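Local coordinates for OsmC family protein (Rhodothermus marinus, PDB 5CML) that probably hydrolyses carboxyl esters as a serine esterase, this chain being the alpha/beta-hydrolase part of a longer protein that also carries an OsmC domain, at residues V6-N11 against R89-F94; F38-N43 against V159-R164; Q184-R189 against A214-K219; S51-T56 against V240-G245; P191-H196 against S220-D225. All coordinates share one frame; numbering follows the deposited sequence.

Contact 1. Residues V6-N11 against R89-F94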
# COMPACT_ATOMS: atom_id res chain seq x y z
N VAL A 6 7.97 -12.55 -9.50
CA VAL A 6 8.65 -13.17 -8.39
C VAL A 6 7.67 -13.99 -7.60
O VAL A 6 6.47 -13.76 -7.62
CB VAL A 6 9.34 -12.16 -7.45
CG1 VAL A 6 10.31 -11.29 -8.23
CG2 VAL A 6 8.33 -11.33 -6.67
N THR A 7 8.22 -14.96 -6.88
CA THR A 7 7.43 -15.80 -6.00
C THR A 7 8.15 -15.92 -4.66
O THR A 7 9.37 -15.91 -4.60
CB THR A 7 7.18 -17.19 -6.61
OG1 THR A 7 6.56 -17.04 -7.89
CG2 THR A 7 6.26 -17.96 -5.76
N PHE A 8 7.38 -16.01 -3.59
CA PHE A 8 7.93 -16.20 -2.27
C PHE A 8 6.88 -16.82 -1.38
O PHE A 8 5.71 -16.86 -1.74
CB PHE A 8 8.43 -14.90 -1.65
CG PHE A 8 7.39 -13.81 -1.61
CD1 PHE A 8 7.21 -12.98 -2.70
CD2 PHE A 8 6.59 -13.64 -0.49
CE1 PHE A 8 6.25 -11.98 -2.67
CE2 PHE A 8 5.63 -12.65 -0.46
CZ PHE A 8 5.46 -11.81 -1.56
N GLU A 9 7.32 -17.30 -0.22
CA GLU A 9 6.43 -17.99 0.70
C GLU A 9 6.16 -17.18 1.95
O GLU A 9 6.99 -16.38 2.36
CB GLU A 9 7.01 -19.34 1.09
CG GLU A 9 6.98 -20.35 -0.03
CD GLU A 9 7.44 -21.73 0.42
OE1 GLU A 9 7.52 -21.97 1.65
OE2 GLU A 9 7.72 -22.56 -0.46
N ASN A 10 4.99 -17.39 2.56
CA ASN A 10 4.75 -16.83 3.87
C ASN A 10 5.13 -17.87 4.91
O ASN A 10 5.69 -18.94 4.58
CB ASN A 10 3.29 -16.35 4.03
CG ASN A 10 2.27 -17.45 3.84
OD1 ASN A 10 2.58 -18.63 3.96
ND2 ASN A 10 1.03 -17.05 3.55
N ASN A 11 4.86 -17.57 6.18
CA ASN A 11 5.35 -18.44 7.24
C ASN A 11 4.52 -19.73 7.38
O ASN A 11 4.86 -20.59 8.19
CB ASN A 11 5.42 -17.65 8.56
CG ASN A 11 4.09 -17.11 9.00
OD1 ASN A 11 3.04 -17.63 8.62
ND2 ASN A 11 4.12 -16.04 9.79
N ARG A 89 4.32 -8.92 5.61
CA ARG A 89 5.60 -9.16 6.26
C ARG A 89 6.44 -10.12 5.42
O ARG A 89 7.65 -9.91 5.30
CB ARG A 89 5.41 -9.72 7.68
CG ARG A 89 4.69 -8.76 8.60
CD ARG A 89 4.38 -9.45 9.90
NE ARG A 89 3.62 -8.56 10.76
CZ ARG A 89 2.46 -8.87 11.33
NH1 ARG A 89 1.92 -10.08 11.17
NH2 ARG A 89 1.85 -7.96 12.07
N ALA A 90 5.81 -11.12 4.81
CA ALA A 90 6.51 -12.10 3.98
C ALA A 90 7.15 -11.42 2.76
O ALA A 90 8.26 -11.80 2.31
CB ALA A 90 5.56 -13.20 3.54
N ALA A 91 6.47 -10.41 2.24
CA ALA A 91 6.98 -9.69 1.09
C ALA A 91 8.21 -8.88 1.50
O ALA A 91 9.17 -8.75 0.74
CB ALA A 91 5.91 -8.77 0.51
N CYS A 92 8.15 -8.30 2.69
CA CYS A 92 9.27 -7.53 3.22
C CYS A 92 10.48 -8.44 3.47
O CYS A 92 11.62 -8.07 3.15
CB CYS A 92 8.89 -6.81 4.49
SG CYS A 92 7.77 -5.40 4.27
N ARG A 93 10.23 -9.63 4.02
CA ARG A 93 11.31 -10.60 4.25
C ARG A 93 11.95 -11.05 2.93
O ARG A 93 13.16 -11.25 2.86
CB ARG A 93 10.79 -11.81 5.04
CG ARG A 93 10.45 -11.44 6.50
CD ARG A 93 10.34 -12.66 7.39
NE ARG A 93 9.35 -13.60 6.88
CZ ARG A 93 8.05 -13.56 7.17
NH1 ARG A 93 7.55 -12.64 7.99
NH2 ARG A 93 7.25 -14.47 6.64
N PHE A 94 11.13 -11.19 1.90
CA PHE A 94 11.63 -11.59 0.58
C PHE A 94 12.60 -10.53 0.07
O PHE A 94 13.69 -10.85 -0.39
CB PHE A 94 10.46 -11.77 -0.39
CG PHE A 94 10.85 -11.79 -1.84
CD1 PHE A 94 11.37 -12.93 -2.42
CD2 PHE A 94 10.71 -10.66 -2.63
CE1 PHE A 94 11.73 -12.94 -3.75
CE2 PHE A 94 11.07 -10.68 -3.97
CZ PHE A 94 11.58 -11.82 -4.52
O HOH W 1 9.30 -14.37 2.39
O HOH W 2 8.33 -16.57 5.05
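Phe-8 lays one corner of its ring, CD1, over a face of Phe-94, 3.9 Å above that ring's plane and displaced toward its rim. The planes are inclined by only 26°, yet the centroids stand 5.2 Å apart, so the rings are strongly offset and share little face. Much of the contact instead runs through the start of the Phe-8 side chain, whose CB lies 3.6 Å from Phe-94 CD1. Phe-8 adopts the crowded first torsion, CG between the backbone N and the carbonyl carbon (chi1 54°), which turns the far side of its ring onto the helix: CZ meets Ala-91 CB at 3.7 Å, and CE2 lies against the backbone of the same residue. Phe-94, with CG anti to its backbone N, reaches along the strand until CZ comes within 3.7 Å of Val-6 CB. Beyond the aromatic pair, Ala-90 CB sits 3.7 Å from Asn-10 CA, a close approach that a short methyl permits. The polar side is bridged by water: Glu-9 O accepts from two waters, one of which also donates to Ala-90 O while the other accepts from Arg-93 NH2. That guanidinium has a stronger partner in Glu-86, with which it forms a salt bridge. Strand 6-9 and helix 89-94 cross at 115°, their axes 8.3 Å apart. This is a helix laid across the antiparallel end of the mixed sheet, of which strand 2-9 is an outermost strand, as expected of an alpha/beta-hydrolase fold.

Contact 2. Residues F38-N43 against V159-R164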
# COMPACT_ATOMS: atom_id res chain seq x y z
N PHE A 38 -5.32 -1.84 -6.83
CA PHE A 38 -5.68 -1.37 -8.17
C PHE A 38 -6.17 -2.52 -9.05
O PHE A 38 -6.76 -2.28 -10.09
CB PHE A 38 -4.52 -0.67 -8.84
CG PHE A 38 -4.19 0.63 -8.21
CD1 PHE A 38 -5.07 1.69 -8.30
CD2 PHE A 38 -3.01 0.79 -7.51
CE1 PHE A 38 -4.77 2.90 -7.70
CE2 PHE A 38 -2.72 2.00 -6.90
CZ PHE A 38 -3.59 3.05 -7.01
N THR A 39 -5.95 -3.75 -8.60
CA THR A 39 -6.45 -4.92 -9.31
C THR A 39 -7.99 -4.94 -9.36
O THR A 39 -8.57 -5.64 -10.18
CB THR A 39 -5.92 -6.20 -8.67
OG1 THR A 39 -4.55 -5.99 -8.31
CG2 THR A 39 -5.99 -7.35 -9.62
N CYS A 40 -8.63 -4.14 -8.50
CA CYS A 40 -10.08 -3.93 -8.51
C CYS A 40 -10.58 -3.24 -9.77
O CYS A 40 -11.77 -3.31 -10.10
CB CYS A 40 -10.53 -3.10 -7.28
SG CYS A 40 -10.36 -3.99 -5.73
N SER A 41 -9.69 -2.54 -10.47
CA SER A 41 -10.04 -1.83 -11.70
C SER A 41 -10.12 -2.75 -12.91
O SER A 41 -9.80 -3.93 -12.83
CB SER A 41 -9.03 -0.74 -12.00
OG SER A 41 -9.03 0.25 -11.00
N LYS A 42 -10.54 -2.19 -14.04
CA LYS A 42 -10.63 -2.93 -15.29
C LYS A 42 -9.25 -3.29 -15.85
O LYS A 42 -9.13 -4.20 -16.67
CB LYS A 42 -11.43 -2.13 -16.31
CG LYS A 42 -10.76 -0.82 -16.74
CD LYS A 42 -11.78 0.17 -17.31
CE LYS A 42 -12.61 0.82 -16.19
NZ LYS A 42 -13.43 1.96 -16.67
N ASN A 43 -8.23 -2.56 -15.42
CA ASN A 43 -6.86 -2.82 -15.87
C ASN A 43 -5.87 -2.42 -14.79
O ASN A 43 -6.26 -1.89 -13.75
CB ASN A 43 -6.58 -2.07 -17.18
CG ASN A 43 -6.71 -0.56 -17.03
OD1 ASN A 43 -6.13 0.03 -16.12
ND2 ASN A 43 -7.46 0.06 -17.93
N VAL A 159 -14.81 -7.54 0.20
CA VAL A 159 -14.50 -6.13 0.13
C VAL A 159 -15.04 -5.54 -1.17
O VAL A 159 -14.92 -6.14 -2.23
CB VAL A 159 -12.97 -5.87 0.17
CG1 VAL A 159 -12.66 -4.38 0.21
CG2 VAL A 159 -12.33 -6.58 1.36
N ASP A 160 -15.60 -4.34 -1.07
CA ASP A 160 -16.11 -3.60 -2.22
C ASP A 160 -15.48 -2.21 -2.24
O ASP A 160 -15.71 -1.40 -1.34
CB ASP A 160 -17.64 -3.53 -2.13
CG ASP A 160 -18.28 -2.74 -3.27
OD1 ASP A 160 -17.61 -2.38 -4.27
OD2 ASP A 160 -19.49 -2.49 -3.15
N LEU A 161 -14.62 -1.97 -3.23
CA LEU A 161 -13.99 -0.66 -3.44
C LEU A 161 -14.53 0.01 -4.70
O LEU A 161 -13.90 0.93 -5.25
CB LEU A 161 -12.48 -0.80 -3.55
CG LEU A 161 -11.76 -1.51 -2.41
CD1 LEU A 161 -10.30 -1.51 -2.77
CD2 LEU A 161 -12.02 -0.81 -1.09
N GLY A 162 -15.68 -0.45 -5.16
CA GLY A 162 -16.35 0.17 -6.29
C GLY A 162 -15.96 -0.43 -7.63
O GLY A 162 -16.40 0.05 -8.68
N GLY A 163 -15.11 -1.45 -7.60
CA GLY A 163 -14.75 -2.19 -8.80
C GLY A 163 -15.02 -3.67 -8.61
O GLY A 163 -16.09 -4.05 -8.12
N ARG A 164 -14.06 -4.50 -8.98
CA ARG A 164 -14.18 -5.94 -8.79
C ARG A 164 -14.08 -6.23 -7.29
O ARG A 164 -13.12 -5.82 -6.65
CB ARG A 164 -13.09 -6.69 -9.55
CG ARG A 164 -13.17 -6.58 -11.08
CD ARG A 164 -11.79 -6.79 -11.72
NE ARG A 164 -11.16 -8.03 -11.29
CZ ARG A 164 -9.91 -8.39 -11.60
NH1 ARG A 164 -9.14 -7.59 -12.34
NH2 ARG A 164 -9.42 -9.54 -11.17
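The backbones of a 3-10 turn and an irregular loop meet at one nearly linear hydrogen bond, Arg-164 N to Cys-40 O at 2.8 Å and 175°, with the donor in the carbonyl plane on a lone pair. The same oxygen also receives a CA-H...O contact from Gly-163 CA at 3.4 Å. A side chain on Gly-163 would run into this oxygen, since a CB there would lie 2.2 Å from Cys-40 O. Before it, an Asx turn formed by Asp-160 OD1 and Gly-162 N shapes the approach, and the other carboxylate oxygen of Asp-160 pairs with Arg-145. Arg-164 carries most of the side-chain contact on its segment. Its chain bends at chi3 (54°), bringing the guanidinium alongside the 3-10 turn so that Thr-39 O lies over one face and Ser-41 O at the edge. NH1 of Arg-164 is 3.0 Å from Thr-39 O, but the angle is too poor for a hydrogen bond. Cys-40 SG, placed beside its own backbone N, touches Leu-161 CD1 at 3.9 Å. Leu-161 in turn packs on Ser-109, the probable nucleophile of a GxSxG elbow, which puts this contact beside the presumed active site. The chemistry implies one directional backbone tie, to which the arginine probably adds a less directional attraction, its positive charge lying close to carbonyl oxygens of the turn.

Contact 3. Residues Q184-R189 against A214-K219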
# COMPACT_ATOMS: atom_id res chain seq x y z
N GLN A 184 -0.44 3.49 15.90
CA GLN A 184 0.70 3.09 15.09
C GLN A 184 1.27 4.27 14.31
O GLN A 184 2.49 4.45 14.23
CB GLN A 184 0.30 1.95 14.13
CG GLN A 184 0.05 0.62 14.84
CD GLN A 184 1.33 0.03 15.43
OE1 GLN A 184 2.13 -0.58 14.72
NE2 GLN A 184 1.53 0.23 16.70
N VAL A 185 0.39 5.10 13.77
CA VAL A 185 0.82 6.22 12.97
C VAL A 185 1.52 7.24 13.87
O VAL A 185 2.54 7.83 13.50
CB VAL A 185 -0.37 6.85 12.23
CG1 VAL A 185 0.01 8.17 11.59
CG2 VAL A 185 -0.88 5.90 11.16
N ARG A 186 0.97 7.46 15.06
CA ARG A 186 1.55 8.42 15.98
C ARG A 186 2.97 8.01 16.44
O ARG A 186 3.83 8.88 16.64
CB ARG A 186 0.63 8.59 17.19
CG ARG A 186 1.08 9.68 18.16
CD ARG A 186 0.11 9.81 19.34
NE ARG A 186 0.04 8.58 20.12
CZ ARG A 186 -1.02 7.75 20.17
NH1 ARG A 186 -2.14 8.01 19.49
NH2 ARG A 186 -0.95 6.66 20.92
N THR A 187 3.22 6.70 16.58
CA THR A 187 4.50 6.21 17.10
C THR A 187 5.46 5.64 16.03
O THR A 187 6.53 5.14 16.37
CB THR A 187 4.28 5.12 18.16
OG1 THR A 187 3.60 3.99 17.59
CG2 THR A 187 3.47 5.68 19.31
N MET A 188 5.08 5.74 14.76
CA MET A 188 5.91 5.28 13.63
C MET A 188 7.32 5.90 13.56
O MET A 188 8.29 5.25 13.17
CB MET A 188 5.13 5.59 12.35
CG MET A 188 5.68 5.11 11.09
SD MET A 188 4.28 5.28 10.01
CE MET A 188 4.00 7.07 9.90
N ARG A 189 7.40 7.18 13.90
CA ARG A 189 8.67 7.90 13.92
C ARG A 189 9.36 7.80 12.56
O ARG A 189 10.58 7.59 12.47
CB ARG A 189 9.57 7.38 15.04
CG ARG A 189 8.98 7.66 16.42
CD ARG A 189 9.86 7.20 17.59
NE ARG A 189 9.37 7.70 18.87
CZ ARG A 189 8.29 7.24 19.51
NH1 ARG A 189 7.93 7.75 20.68
NH2 ARG A 189 7.58 6.25 18.99
N ALA A 214 -3.21 12.42 13.54
CA ALA A 214 -2.64 11.38 14.40
C ALA A 214 -1.13 11.39 14.31
O ALA A 214 -0.43 11.14 15.28
CB ALA A 214 -3.18 10.02 14.02
N ALA A 215 -0.63 11.65 13.09
CA ALA A 215 0.79 11.60 12.83
C ALA A 215 1.54 12.75 13.49
O ALA A 215 0.96 13.78 13.88
CB ALA A 215 1.03 11.61 11.35
N ARG A 216 2.84 12.56 13.60
CA ARG A 216 3.76 13.60 14.04
C ARG A 216 4.61 13.98 12.84
O ARG A 216 4.67 13.24 11.84
CB ARG A 216 4.62 13.11 15.21
CG ARG A 216 3.80 12.76 16.45
CD ARG A 216 4.64 12.20 17.58
NE ARG A 216 3.83 11.93 18.76
CZ ARG A 216 4.10 10.98 19.66
NH1 ARG A 216 5.16 10.19 19.51
NH2 ARG A 216 3.31 10.82 20.71
N HIS A 217 5.28 15.11 12.92
CA HIS A 217 6.16 15.50 11.83
C HIS A 217 7.37 14.58 11.75
O HIS A 217 7.79 14.03 12.78
CB HIS A 217 6.60 16.95 11.98
CG HIS A 217 5.55 17.89 11.51
ND1 HIS A 217 5.34 18.14 10.18
CD2 HIS A 217 4.59 18.57 12.19
CE1 HIS A 217 4.31 18.97 10.05
NE2 HIS A 217 3.84 19.24 11.26
N PRO A 218 7.92 14.41 10.53
CA PRO A 218 7.41 15.02 9.29
C PRO A 218 6.17 14.33 8.76
O PRO A 218 6.13 13.10 8.62
CB PRO A 218 8.56 14.88 8.30
CG PRO A 218 9.69 14.30 9.07
CD PRO A 218 9.20 13.71 10.29
N LYS A 219 5.16 15.12 8.47
CA LYS A 219 3.95 14.62 7.85
C LYS A 219 3.49 15.58 6.77
O LYS A 219 3.58 16.80 6.96
CB LYS A 219 2.86 14.41 8.89
CG LYS A 219 2.62 15.62 9.80
CD LYS A 219 1.48 15.34 10.79
CE LYS A 219 1.27 16.49 11.77
NZ LYS A 219 0.20 16.24 12.79
O HOH W 3 4.03 10.08 12.86
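Arg-216 and Arg-186 contribute the largest buried areas here, and they meet alkyl chain to guanidinium rather than charge to charge. Arg-216 runs extended from CG to NE and spreads its flat end against helix 181-187, where Arg-186 CG stands 3.3 Å above the plane of the Arg-216 guanidinium, toward its rim. Over the same face lies Arg-186 O, 3.4 Å from Arg-216 NH1 at an angle too poor for a hydrogen bond. The Arg-186 chain leaves with CG anti to its backbone N and bends at chi3, so its own guanidinium turns away to a salt bridge with Asp-183, its plane 58° from that of Arg-216. NH2 of Arg-216 still lies 4.0 Å from Arg-186 NE; these like charges are probably eased by that aspartate. Nearer its root, Arg-186 CB rests 3.4 Å from Ala-214 O. An alanine in place of Arg-186 would remove the methylenes beneath the Arg-216 guanidinium and the partner of Asp-183, and would probably loosen this edge. On the inner side Val-185 takes over, its CG1 touching Ala-215 CB at 3.6 Å. A water spans the backbones, donating to Val-185 O and accepting from Arg-216 N, 2.8 Å from each. At the end of helix 206-214, Lys-219 NZ donates to Ala-215 O and also to Phe-212 O. The helix leading into strand 192-196 thus meets the turn that links helix 206-214 to strand 219-223, the return turn of a beta-alpha-beta crossover in an alpha/beta-hydrolase sheet.

Contact 4. Residues S51-T56 against V240-G245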
# COMPACT_ATOMS: atom_id res chain seq x y z
N SER A 51 4.36 2.79 -10.67
CA SER A 51 5.60 2.06 -10.57
C SER A 51 6.63 2.56 -11.58
O SER A 51 7.80 2.72 -11.25
CB SER A 51 5.34 0.57 -10.75
OG SER A 51 6.44 -0.15 -10.27
N ARG A 52 6.19 2.85 -12.79
CA ARG A 52 7.07 3.36 -13.83
C ARG A 52 7.64 4.74 -13.44
O ARG A 52 8.81 5.01 -13.65
CB ARG A 52 6.33 3.42 -15.16
CG ARG A 52 7.21 3.70 -16.26
CD ARG A 52 6.57 3.41 -17.59
NE ARG A 52 5.38 4.20 -17.84
CZ ARG A 52 4.14 3.70 -17.92
NH1 ARG A 52 3.91 2.40 -17.79
NH2 ARG A 52 3.13 4.52 -18.14
N ALA A 53 6.84 5.59 -12.82
CA ALA A 53 7.37 6.87 -12.37
C ALA A 53 8.49 6.67 -11.36
O ALA A 53 9.48 7.40 -11.37
CB ALA A 53 6.24 7.74 -11.78
N LEU A 54 8.32 5.70 -10.47
CA LEU A 54 9.33 5.41 -9.46
C LEU A 54 10.59 4.81 -10.08
O LEU A 54 11.70 5.22 -9.75
CB LEU A 54 8.75 4.47 -8.39
CG LEU A 54 7.61 5.11 -7.58
CD1 LEU A 54 6.95 4.09 -6.68
CD2 LEU A 54 8.11 6.26 -6.75
N THR A 55 10.46 3.85 -10.99
CA THR A 55 11.66 3.29 -11.60
C THR A 55 12.44 4.33 -12.42
O THR A 55 13.68 4.27 -12.47
CB THR A 55 11.35 2.06 -12.48
OG1 THR A 55 10.38 2.37 -13.47
CG2 THR A 55 10.84 0.90 -11.63
N THR A 56 11.74 5.29 -12.99
CA THR A 56 12.37 6.38 -13.73
C THR A 56 13.31 7.18 -12.83
O THR A 56 14.34 7.70 -13.28
CB THR A 56 11.29 7.31 -14.32
OG1 THR A 56 10.60 6.63 -15.37
CG2 THR A 56 11.88 8.63 -14.86
N VAL A 240 0.97 10.90 -8.83
CA VAL A 240 1.26 10.26 -7.55
C VAL A 240 2.67 9.67 -7.58
O VAL A 240 3.47 9.93 -6.69
CB VAL A 240 0.22 9.17 -7.22
CG1 VAL A 240 0.67 8.33 -6.00
CG2 VAL A 240 -1.12 9.81 -6.93
N GLY A 241 2.99 8.92 -8.62
CA GLY A 241 4.29 8.27 -8.70
C GLY A 241 5.46 9.26 -8.72
O GLY A 241 6.45 9.07 -8.03
N GLU A 242 5.33 10.35 -9.48
CA GLU A 242 6.42 11.33 -9.63
C GLU A 242 6.63 12.10 -8.32
O GLU A 242 7.76 12.30 -7.88
CB GLU A 242 6.14 12.29 -10.81
CG GLU A 242 6.17 11.58 -12.15
CD GLU A 242 5.97 12.48 -13.35
OE1 GLU A 242 5.90 13.72 -13.19
OE2 GLU A 242 5.93 11.94 -14.48
N VAL A 243 5.55 12.53 -7.69
CA VAL A 243 5.67 13.26 -6.45
C VAL A 243 6.21 12.36 -5.34
O VAL A 243 7.06 12.76 -4.57
CB VAL A 243 4.31 13.86 -6.03
CG1 VAL A 243 4.36 14.47 -4.65
CG2 VAL A 243 3.86 14.94 -7.07
N LEU A 244 5.69 11.15 -5.28
CA LEU A 244 6.11 10.19 -4.25
C LEU A 244 7.61 9.93 -4.36
O LEU A 244 8.34 9.96 -3.36
CB LEU A 244 5.27 8.90 -4.37
CG LEU A 244 5.18 7.91 -3.22
CD1 LEU A 244 4.41 6.68 -3.70
CD2 LEU A 244 6.49 7.55 -2.71
N GLY A 245 8.08 9.68 -5.57
CA GLY A 245 9.50 9.40 -5.77
C GLY A 245 10.38 10.57 -5.37
O GLY A 245 11.41 10.40 -4.73
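Two helices that cover the same face of the alpha/beta-hydrolase sheet come together here through a GxxxG step, Gly-241 and Gly-245, on helix 234-252. Their shared footing is strand 104-108, where Ile-106 is touched by both Leu-54 and Leu-244. The short segments run roughly the same way, crossing at -36°, and their axes approach to 7.6 Å, a close spacing that the glycines explain. Ala-53 points toward the partner helix and sets its CB 3.5 Å from Gly-241 C, against bare backbone. A CB on Gly-241 would fall 2.7 Å from Ala-53 CB, a plain clash, so glycine and alanine fit as a matched pair. Beside this methyl, Glu-242 brings not its carboxylate but its CG, 3.9 Å from Ala-53 CB, while its backbone oxygen accepts a hydrogen bond from Gln-57 NE2. The next residue, Leu-54, also faces the groove. Its CG is anti to its carbonyl carbon and its CD1 anti to CA, so that the other branch, CD2, is turned to the partner helix, between the two glycines. A CB on Gly-245 would be tight, 3.3 Å from Leu-54 CD2. The backbone of Gly-245 is also tied to the sheet, its carbonyl oxygen hydrogen-bonded to Tyr-59 OH. Leu-54 CD2 itself ends 3.5 Å from Gly-241 O and 3.6 Å from Gly-245 CA.

Contact 5. Residues P191-H196 against S220-D225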
# COMPACT_ATOMS: atom_id res chain seq x y z
N PRO A 191 8.97 9.64 8.39
CA PRO A 191 8.23 10.57 7.53
C PRO A 191 7.05 9.90 6.80
O PRO A 191 7.15 8.76 6.31
CB PRO A 191 9.28 11.04 6.53
CG PRO A 191 10.58 10.84 7.20
CD PRO A 191 10.41 9.66 8.12
N LEU A 192 5.96 10.65 6.73
CA LEU A 192 4.70 10.20 6.16
C LEU A 192 4.23 11.13 5.05
O LEU A 192 4.25 12.35 5.22
CB LEU A 192 3.63 10.15 7.25
CG LEU A 192 2.19 9.85 6.81
CD1 LEU A 192 2.07 8.45 6.25
CD2 LEU A 192 1.20 10.06 7.96
N LEU A 193 3.76 10.55 3.96
CA LEU A 193 3.12 11.30 2.87
C LEU A 193 1.77 10.67 2.55
O LEU A 193 1.68 9.50 2.17
CB LEU A 193 4.03 11.34 1.62
CG LEU A 193 3.39 11.92 0.36
CD1 LEU A 193 2.92 13.38 0.58
CD2 LEU A 193 4.36 11.85 -0.82
N LEU A 194 0.71 11.44 2.76
CA LEU A 194 -0.65 11.01 2.47
C LEU A 194 -1.15 11.62 1.17
O LEU A 194 -1.15 12.84 1.04
CB LEU A 194 -1.60 11.46 3.58
CG LEU A 194 -1.28 10.96 4.99
CD1 LEU A 194 -1.99 11.84 6.02
CD2 LEU A 194 -1.71 9.51 5.12
N PHE A 195 -1.60 10.78 0.24
CA PHE A 195 -2.33 11.24 -0.94
C PHE A 195 -3.79 10.91 -0.77
O PHE A 195 -4.11 9.81 -0.34
CB PHE A 195 -1.86 10.53 -2.21
CG PHE A 195 -0.45 10.82 -2.64
CD1 PHE A 195 -0.17 11.85 -3.51
CD2 PHE A 195 0.59 10.00 -2.23
CE1 PHE A 195 1.14 12.07 -3.95
CE2 PHE A 195 1.88 10.22 -2.66
CZ PHE A 195 2.15 11.27 -3.52
N HIS A 196 -4.69 11.83 -1.14
CA HIS A 196 -6.10 11.52 -1.10
C HIS A 196 -6.87 12.46 -1.99
O HIS A 196 -6.56 13.65 -2.04
CB HIS A 196 -6.63 11.63 0.33
CG HIS A 196 -7.71 10.66 0.67
ND1 HIS A 196 -7.55 9.69 1.64
CD2 HIS A 196 -8.98 10.51 0.21
CE1 HIS A 196 -8.66 8.99 1.77
NE2 HIS A 196 -9.55 9.47 0.91
N SER A 220 3.04 15.01 5.66
CA SER A 220 2.68 15.73 4.45
C SER A 220 1.39 15.19 3.84
O SER A 220 1.02 14.02 4.07
CB SER A 220 3.80 15.65 3.41
OG SER A 220 5.03 16.14 3.95
N PHE A 221 0.72 16.04 3.07
CA PHE A 221 -0.52 15.70 2.42
C PHE A 221 -0.56 16.30 1.02
O PHE A 221 -0.32 17.48 0.86
CB PHE A 221 -1.75 16.22 3.19
CG PHE A 221 -3.01 16.07 2.42
CD1 PHE A 221 -3.64 14.84 2.35
CD2 PHE A 221 -3.53 17.12 1.67
CE1 PHE A 221 -4.77 14.67 1.58
CE2 PHE A 221 -4.65 16.95 0.90
CZ PHE A 221 -5.28 15.74 0.84
N VAL A 222 -0.89 15.48 0.02
CA VAL A 222 -1.07 15.95 -1.35
C VAL A 222 -2.47 15.61 -1.84
O VAL A 222 -2.91 14.45 -1.80
CB VAL A 222 0.02 15.35 -2.29
CG1 VAL A 222 -0.30 15.62 -3.79
CG2 VAL A 222 1.35 15.93 -1.89
N SER A 223 -3.17 16.65 -2.28
CA SER A 223 -4.51 16.50 -2.81
C SER A 223 -4.53 15.92 -4.22
O SER A 223 -3.77 16.37 -5.11
CB SER A 223 -5.20 17.87 -2.80
OG SER A 223 -6.47 17.78 -3.39
N LEU A 224 -5.42 14.96 -4.45
CA LEU A 224 -5.60 14.38 -5.80
C LEU A 224 -6.78 15.00 -6.58
O LEU A 224 -7.24 14.43 -7.56
CB LEU A 224 -5.78 12.86 -5.70
CG LEU A 224 -4.61 12.11 -5.06
CD1 LEU A 224 -4.82 10.59 -5.06
CD2 LEU A 224 -3.33 12.48 -5.79
N ASP A 225 -7.23 16.17 -6.14
CA ASP A 225 -8.24 16.98 -6.86
C ASP A 225 -9.50 16.19 -7.25
O ASP A 225 -10.36 15.93 -6.39
CB ASP A 225 -7.57 17.62 -8.08
CG ASP A 225 -8.43 18.68 -8.72
OD1 ASP A 225 -9.47 19.08 -8.13
OD2 ASP A 225 -8.02 19.15 -9.82
O HOH W 4 6.23 14.44 5.55
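Phe-195 turns CG anti to its carbonyl carbon (chi1 -66°) and Val-222 turns CG1 anti to its backbone N (chi1 169°), and the two side chains consequently lie alongside each other, Phe-195 CD1 3.7 Å from Val-222 CB. They stand on one face of a parallel strand pair, the two beta elements of a beta-alpha-beta crossover at the edge of the alpha/beta-hydrolase sheet. Leu-193 and Ser-220 share that face, with Leu-193 CD1 reaching 3.9 Å to Val-222 CG2. Five backbone hydrogen bonds stitch the strands, each of Leu-194 and His-196 both donating and accepting. The shortest, Val-222 N to Leu-194 O at 2.8 Å, runs nearly along the C=O axis, and the same oxygen takes a CA-H...O contact from Phe-221 CA. The ladder continues past the end of strand 220-223, where Leu-224 N donates to His-196 O at 3.0 Å from above the carbonyl plane. Leu-224 then folds its side chain back over strand 192-196, CG 3.8 Å from His-196 C and CD2 3.9 Å from Phe-195 CD1, while Phe-239 and Val-240 of helix 234-252 touch it too. An alanine at Leu-224 would lose both methyls of this wedge and would probably weaken the packing between strand end and helix. On the opposite face, helix 206-214 covers Leu-194 and Phe-221, and His-196 NE2 donates to Val-203 O. There the Phe-221 ring meets its neighbour edge-on, CE1 3.8 Å from His-196 CB, which lies in the ring plane.

In the fold
Contacts 1 and 5 mark opposite flanks of one mixed sheet, their centres 28 Å apart across the middle of the chain. Contacts 3, 5 and 4 form a continuous series: Leu-192 N probably bonds to Pro-218 O at 3.1 Å, and Val-240 CG2 packs on Leu-224 CD2 at 3.6 Å, while Phe-195 reaches the backbone of helix 240-245. Along the chain, contact 5 is nested within the loop that contact 4 closes. Contact 2 stands apart, with nearest atoms about 7 Å from contact 4 and about 8 Å from contact 5. It borders the probable nucleophile Ser-109, whereas contact 3 lies about 18 Å from contact 2 between nearest atoms, on the other side of the chain's centre.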